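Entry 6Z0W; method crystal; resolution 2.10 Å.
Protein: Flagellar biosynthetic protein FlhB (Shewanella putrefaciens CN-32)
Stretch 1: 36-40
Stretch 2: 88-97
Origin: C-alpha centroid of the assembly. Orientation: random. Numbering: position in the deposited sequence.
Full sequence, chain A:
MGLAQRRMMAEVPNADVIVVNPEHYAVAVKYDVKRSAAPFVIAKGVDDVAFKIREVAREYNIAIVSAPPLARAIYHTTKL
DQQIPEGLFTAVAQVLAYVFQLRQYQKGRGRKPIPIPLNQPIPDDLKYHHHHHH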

# COMPACT_ATOMS: atom_id res chain seq x y z
N SER A 36 2.07 16.22 3.07
CA SER A 36 2.94 15.45 3.96
C SER A 36 4.21 15.05 3.24
O SER A 36 4.19 14.69 2.06
CB SER A 36 2.24 14.17 4.47
OG SER A 36 0.88 14.44 4.69
N ALA A 37 5.32 15.09 3.99
CA ALA A 37 6.58 14.60 3.46
C ALA A 37 6.51 13.11 3.16
O ALA A 37 7.14 12.63 2.21
CB ALA A 37 7.71 14.91 4.46
N ALA A 38 5.75 12.33 3.98
CA ALA A 38 5.74 10.89 3.71
C ALA A 38 4.44 10.45 3.03
O ALA A 38 3.38 11.05 3.24
CB ALA A 38 5.90 10.10 5.01
N PRO A 39 4.48 9.39 2.21
CA PRO A 39 3.22 8.88 1.64
C PRO A 39 2.26 8.52 2.77
O PRO A 39 2.66 8.22 3.89
CB PRO A 39 3.66 7.63 0.87
CG PRO A 39 5.13 7.78 0.65
CD PRO A 39 5.63 8.53 1.86
N PHE A 40 0.98 8.59 2.45
CA PHE A 40 -0.05 8.26 3.43
C PHE A 40 -1.04 7.25 2.85
O PHE A 40 -1.20 7.12 1.63
CB PHE A 40 -0.81 9.51 3.92
CG PHE A 40 -1.15 10.51 2.84
CD1 PHE A 40 -2.42 10.54 2.26
CD2 PHE A 40 -0.20 11.44 2.43
CE1 PHE A 40 -2.71 11.48 1.27
CE2 PHE A 40 -0.49 12.37 1.47
CZ PHE A 40 -1.75 12.40 0.88
N LEU A 88 9.51 2.62 6.61
CA LEU A 88 9.02 2.13 5.33
C LEU A 88 9.13 3.17 4.22
O LEU A 88 8.69 2.90 3.09
CB LEU A 88 7.55 1.67 5.45
CG LEU A 88 7.33 0.51 6.45
CD1 LEU A 88 5.85 0.07 6.46
CD2 LEU A 88 8.27 -0.65 6.09
N PHE A 89 9.69 4.34 4.49
CA PHE A 89 9.68 5.39 3.49
C PHE A 89 10.42 4.97 2.22
O PHE A 89 9.88 5.06 1.12
CB PHE A 89 10.29 6.69 4.03
CG PHE A 89 10.33 7.77 2.99
CD1 PHE A 89 9.24 8.62 2.81
CD2 PHE A 89 11.43 7.92 2.16
CE1 PHE A 89 9.26 9.62 1.83
CE2 PHE A 89 11.45 8.92 1.16
CZ PHE A 89 10.37 9.76 0.99
N THR A 90 11.69 4.57 2.37
CA THR A 90 12.49 4.26 1.19
C THR A 90 11.84 3.16 0.36
O THR A 90 11.84 3.23 -0.87
CB THR A 90 13.91 3.86 1.59
OG1 THR A 90 13.83 2.88 2.63
CG2 THR A 90 14.66 5.05 2.13
N ALA A 91 11.28 2.12 1.01
CA ALA A 91 10.68 1.05 0.24
C ALA A 91 9.46 1.54 -0.53
O ALA A 91 9.29 1.21 -1.71
CB ALA A 91 10.33 -0.14 1.15
N VAL A 92 8.62 2.36 0.10
CA VAL A 92 7.45 2.91 -0.60
C VAL A 92 7.89 3.93 -1.65
O VAL A 92 7.31 4.01 -2.75
CB VAL A 92 6.45 3.52 0.41
CG1 VAL A 92 5.24 4.18 -0.32
CG2 VAL A 92 5.99 2.48 1.40
N ALA A 93 8.91 4.74 -1.35
CA ALA A 93 9.39 5.69 -2.35
C ALA A 93 9.94 4.98 -3.58
O ALA A 93 9.81 5.48 -4.70
CB ALA A 93 10.47 6.61 -1.76
N GLN A 94 10.51 3.80 -3.41
CA GLN A 94 11.02 3.10 -4.59
C GLN A 94 9.88 2.44 -5.36
O GLN A 94 9.93 2.39 -6.59
CB GLN A 94 12.09 2.08 -4.17
CG GLN A 94 13.36 2.77 -3.68
CD GLN A 94 14.36 1.84 -3.02
OE1 GLN A 94 14.04 0.71 -2.65
NE2 GLN A 94 15.60 2.30 -2.90
N VAL A 95 8.85 1.94 -4.68
CA VAL A 95 7.65 1.52 -5.39
C VAL A 95 7.04 2.70 -6.15
O VAL A 95 6.68 2.58 -7.33
CB VAL A 95 6.65 0.85 -4.42
CG1 VAL A 95 5.24 0.76 -5.02
CG2 VAL A 95 7.14 -0.60 -4.05
N LEU A 96 6.98 3.87 -5.52
CA LEU A 96 6.38 5.03 -6.20
C LEU A 96 7.20 5.44 -7.41
O LEU A 96 6.63 5.76 -8.45
CB LEU A 96 6.23 6.21 -5.23
CG LEU A 96 5.10 6.01 -4.20
CD1 LEU A 96 5.26 6.98 -3.02
CD2 LEU A 96 3.72 6.15 -4.88
N ALA A 97 8.54 5.40 -7.30
CA ALA A 97 9.38 5.71 -8.46
C ALA A 97 9.05 4.80 -9.63
O ALA A 97 8.87 5.26 -10.76
CB ALA A 97 10.87 5.60 -8.10

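At the centre of this contact a single proline ring meets three side chains of a helix. Pro39 points its CA-to-CB bond toward stretch 2, and its CG lies 3.7 Å from Val92 CG1 and 3.8 Å from Leu96 CD1, while its CD lies 3.7 Å from Phe89 CD1. These are van der Waals distances between carbons, and the gain is the usual apolar one: carbon surface leaves water. Pro39 has the largest covered area of any residue in the contact, so a small, rigid ring does most of the work for its stretch.

The helix supplies its partners by spacing. Phe89, Val92 and Leu96 follow one another at steps of three and four, which brings them to the same side of a helix. The CA-to-CB bonds of Val92 and Leu96 point toward stretch 1; that of Phe89 runs sideways, but with chi1 at 178° (t) the end of its side chain comes nearer. The turns that hold this register are closed by backbone hydrogen bonds, among them Ala93 N to Phe89 O at 2.7 Å and Leu96 N to Val92 O at 2.8 Å.

Farther out, the Phe89 ring extends the contact along stretch 1. Ala38 CB sits 4.3 Å from Phe89 CD1, a looser apolar approach, and the CA atoms of Ala38 and Phe89, 6.8 Å apart, are the nearest CA pair across the stretches. Ala38 CA lies at the ring edge, near its plane, and so does the carbonyl of Ala37, whose O is 3.7 Å from Phe89 CE1. An aromatic edge carries slightly positive hydrogens, so it is a tolerable neighbour for a carbonyl oxygen. No hydrogen bond joins the stretches: the rule here is shape and spacing, with polarity confined to the margin.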